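Pyruvate formate-lyase 2 (Archaeoglobus fulgidus, PDB 2F3O) is a glycyl radical enzyme of the pyruvate formate-lyase family whose function is not established, possibly a lyase. Local coordinates at residues L408-V413 and Y682-N687. Residues are numbered along the deposited sequence; the frame is centred on the assembly and turned at random.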
ATOM      1  N   LEU A 408     -18.196   5.129 -20.328  1.00 39.22           N
ATOM      2  CA  LEU A 408     -17.760   5.207 -18.946  1.00 39.14           C
ATOM      3  C   LEU A 408     -17.366   3.836 -18.417  1.00 39.75           C
ATOM      4  O   LEU A 408     -16.346   3.704 -17.768  1.00 39.97           O
ATOM      5  CB  LEU A 408     -18.805   5.895 -18.071  1.00 38.59           C
ATOM      6  CG  LEU A 408     -18.985   7.386 -18.373  1.00 37.14           C
ATOM      7  CD1 LEU A 408     -20.266   7.869 -17.792  1.00 34.62           C
ATOM      8  CD2 LEU A 408     -17.829   8.262 -17.909  1.00 37.01           C
ATOM      9  N   LYS A 409     -18.133   2.806 -18.749  1.00 40.60           N
ATOM     10  CA  LYS A 409     -17.743   1.445 -18.366  1.00 41.57           C
ATOM     11  C   LYS A 409     -16.376   1.019 -18.912  1.00 42.15           C
ATOM     12  O   LYS A 409     -15.668   0.296 -18.243  1.00 42.44           O
ATOM     13  CB  LYS A 409     -18.838   0.410 -18.671  1.00 41.13           C
ATOM     14  CG  LYS A 409     -19.691   0.113 -17.462  1.00 41.74           C
ATOM     15  CD  LYS A 409     -21.097  -0.276 -17.849  1.00 44.08           C
ATOM     16  CE  LYS A 409     -21.220  -1.762 -18.203  1.00 45.29           C
ATOM     17  NZ  LYS A 409     -22.618  -2.256 -17.999  1.00 46.49           N
ATOM     18  N   ASN A 410     -15.988   1.504 -20.092  1.00 43.08           N
ATOM     19  CA  ASN A 410     -14.655   1.220 -20.623  1.00 44.14           C
ATOM     20  C   ASN A 410     -13.558   2.036 -19.964  1.00 44.44           C
ATOM     21  O   ASN A 410     -12.387   1.696 -20.061  1.00 44.86           O
ATOM     22  CB  ASN A 410     -14.598   1.437 -22.127  1.00 44.26           C
ATOM     23  CG  ASN A 410     -15.220   0.308 -22.885  1.00 46.56           C
ATOM     24  OD1 ASN A 410     -15.973  -0.502 -22.323  1.00 49.20           O
ATOM     25  ND2 ASN A 410     -14.925   0.235 -24.175  1.00 48.32           N
ATOM     26  N   ALA A 411     -13.944   3.116 -19.293  1.00 44.58           N
ATOM     27  CA  ALA A 411     -13.011   3.933 -18.559  1.00 44.38           C
ATOM     28  C   ALA A 411     -12.937   3.373 -17.148  1.00 44.68           C
ATOM     29  O   ALA A 411     -12.355   4.000 -16.244  1.00 44.95           O
ATOM     30  CB  ALA A 411     -13.481   5.359 -18.540  1.00 44.21           C
ATOM     31  N   GLU A 412     -13.527   2.185 -16.992  1.00 44.63           N
ATOM     32  CA  GLU A 412     -13.630   1.443 -15.733  1.00 45.13           C
ATOM     33  C   GLU A 412     -14.475   2.105 -14.652  1.00 44.66           C
ATOM     34  O   GLU A 412     -14.138   2.057 -13.477  1.00 44.78           O
ATOM     35  CB  GLU A 412     -12.266   1.017 -15.194  1.00 45.18           C
ATOM     36  CG  GLU A 412     -11.763  -0.250 -15.803  1.00 47.97           C
ATOM     37  CD  GLU A 412     -10.273  -0.203 -15.943  1.00 54.45           C
ATOM     38  OE1 GLU A 412      -9.658   0.653 -15.247  1.00 56.35           O
ATOM     39  OE2 GLU A 412      -9.715  -0.988 -16.757  1.00 56.88           O
ATOM     40  N   VAL A 413     -15.578   2.705 -15.055  1.00 44.48           N
ATOM     41  CA  VAL A 413     -16.521   3.225 -14.103  1.00 44.34           C
ATOM     42  C   VAL A 413     -17.465   2.068 -13.756  1.00 44.86           C
ATOM     43  O   VAL A 413     -17.766   1.207 -14.595  1.00 44.41           O
ATOM     44  CB  VAL A 413     -17.245   4.472 -14.680  1.00 44.16           C
ATOM     45  CG1 VAL A 413     -18.251   5.048 -13.713  1.00 43.71           C
ATOM     46  CG2 VAL A 413     -16.231   5.529 -15.035  1.00 43.22           C
ATOM     47  N   TYR A 682     -17.791   5.310 -30.099  1.00 51.70           N
ATOM     48  CA  TYR A 682     -18.065   6.172 -28.948  1.00 51.38           C
ATOM     49  C   TYR A 682     -17.701   5.512 -27.641  1.00 51.38           C
ATOM     50  O   TYR A 682     -17.389   6.187 -26.658  1.00 51.44           O
ATOM     51  CB  TYR A 682     -19.531   6.585 -28.924  1.00 51.08           C
ATOM     52  CG  TYR A 682     -19.817   7.609 -29.959  1.00 50.80           C
ATOM     53  CD1 TYR A 682     -20.675   7.337 -31.018  1.00 51.78           C
ATOM     54  CD2 TYR A 682     -19.197   8.843 -29.910  1.00 51.00           C
ATOM     55  CE1 TYR A 682     -20.927   8.289 -32.000  1.00 52.19           C
ATOM     56  CE2 TYR A 682     -19.432   9.798 -30.881  1.00 52.08           C
ATOM     57  CZ  TYR A 682     -20.298   9.519 -31.926  1.00 51.72           C
ATOM     58  OH  TYR A 682     -20.520  10.475 -32.883  1.00 50.66           O
ATOM     59  N   GLU A 683     -17.725   4.184 -27.671  1.00 51.31           N
ATOM     60  CA  GLU A 683     -17.337   3.316 -26.574  1.00 51.40           C
ATOM     61  C   GLU A 683     -15.921   3.586 -26.090  1.00 50.37           C
ATOM     62  O   GLU A 683     -15.601   3.276 -24.959  1.00 50.23           O
ATOM     63  CB  GLU A 683     -17.504   1.837 -26.988  1.00 52.28           C
ATOM     64  CG  GLU A 683     -16.665   1.367 -28.224  1.00 55.47           C
ATOM     65  CD  GLU A 683     -17.376   1.532 -29.596  1.00 59.88           C
ATOM     66  OE1 GLU A 683     -16.963   0.851 -30.572  1.00 61.13           O
ATOM     67  OE2 GLU A 683     -18.331   2.346 -29.719  1.00 61.63           O
ATOM     68  N   ASN A 684     -15.091   4.190 -26.937  1.00 49.71           N
ATOM     69  CA  ASN A 684     -13.748   4.618 -26.549  1.00 49.10           C
ATOM     70  C   ASN A 684     -13.565   6.104 -26.335  1.00 48.69           C
ATOM     71  O   ASN A 684     -12.435   6.572 -26.293  1.00 48.53           O
ATOM     72  CB  ASN A 684     -12.754   4.223 -27.613  1.00 49.29           C
ATOM     73  CG  ASN A 684     -12.661   2.764 -27.771  1.00 49.73           C
ATOM     74  OD1 ASN A 684     -12.928   2.230 -28.840  1.00 50.67           O
ATOM     75  ND2 ASN A 684     -12.303   2.084 -26.696  1.00 51.46           N
ATOM     76  N   LEU A 685     -14.652   6.852 -26.197  1.00 48.37           N
ATOM     77  CA  LEU A 685     -14.547   8.303 -26.115  1.00 48.11           C
ATOM     78  C   LEU A 685     -15.141   8.858 -24.819  1.00 47.92           C
ATOM     79  O   LEU A 685     -16.118   9.587 -24.872  1.00 48.42           O
ATOM     80  CB  LEU A 685     -15.262   8.907 -27.316  1.00 47.81           C
ATOM     81  CG  LEU A 685     -14.924  10.304 -27.825  1.00 48.29           C
ATOM     82  CD1 LEU A 685     -13.464  10.453 -28.174  1.00 47.97           C
ATOM     83  CD2 LEU A 685     -15.767  10.578 -29.038  1.00 48.29           C
ATOM     84  N   PRO A 686     -14.540   8.552 -23.644  1.00 47.66           N
ATOM     85  CA  PRO A 686     -15.312   8.822 -22.427  1.00 47.19           C
ATOM     86  C   PRO A 686     -15.326  10.266 -21.926  1.00 46.83           C
ATOM     87  O   PRO A 686     -15.871  10.509 -20.866  1.00 47.55           O
ATOM     88  CB  PRO A 686     -14.625   7.937 -21.391  1.00 46.89           C
ATOM     89  CG  PRO A 686     -13.202   7.937 -21.828  1.00 46.98           C
ATOM     90  CD  PRO A 686     -13.213   7.980 -23.323  1.00 47.31           C
ATOM     91  N   ASN A 687     -14.739  11.211 -22.644  1.00 46.10           N
ATOM     92  CA  ASN A 687     -14.851  12.603 -22.230  1.00 45.80           C
ATOM     93  C   ASN A 687     -15.862  13.393 -23.077  1.00 46.00           C
ATOM     94  O   ASN A 687     -15.938  14.602 -22.990  1.00 45.43           O
ATOM     95  CB  ASN A 687     -13.480  13.274 -22.241  1.00 45.80           C
ATOM     96  CG  ASN A 687     -13.449  14.575 -21.449  1.00 45.33           C
ATOM     97  OD1 ASN A 687     -13.571  14.589 -20.227  1.00 46.24           O
ATOM     98  ND2 ASN A 687     -13.273  15.670 -22.149  1.00 44.52           N
TER
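Asn410 reaches across from the end of helix 401-410 to the backbone of Glu683, and its side chain carries the polar half of this contact. The bond from CA to CB heads toward the segment 682-687, and CB lies 3.5 Å from Glu683 O. CG stands anti to the carbonyl carbon of Asn410 (chi1 -78°) and stays beside the same oxygen, at 3.6 Å. At the tip, ND2 comes to 3.2 Å from Glu683 O. Asn410 ND2 also lies 4.1 Å from Glu683 CB and the same distance from Asn684 ND2. The carboxylate of Glu683 leads away from the helix.

The rest of the contact centres on Pro686. Ala411 CB meets the ring of Pro686 at its CB, 4.0 Å away, and touches CG of that ring slightly farther off. This is the apolar pair of the contact. Leu408 starts out pointing away, but its CD2 returns to 4.2 Å from Pro686 O, a loose approach of methyl to carbonyl. Its side chain also packs on Ile429 and Pro431 of strand 428-431. Beyond Pro686 and Asn684 lies helix 597-615, where Asn615 ND2 bonds Asn684 O.

Leu408 O accepts from both Ala411 N and Val413 N. The bond from Val413 N, the bond from Glu412 N to Lys409 O and the positive phi of Glu412 make a Schellman motif, which ends the helix. This helix C-terminus packs against the loop that leads into strand 692-696.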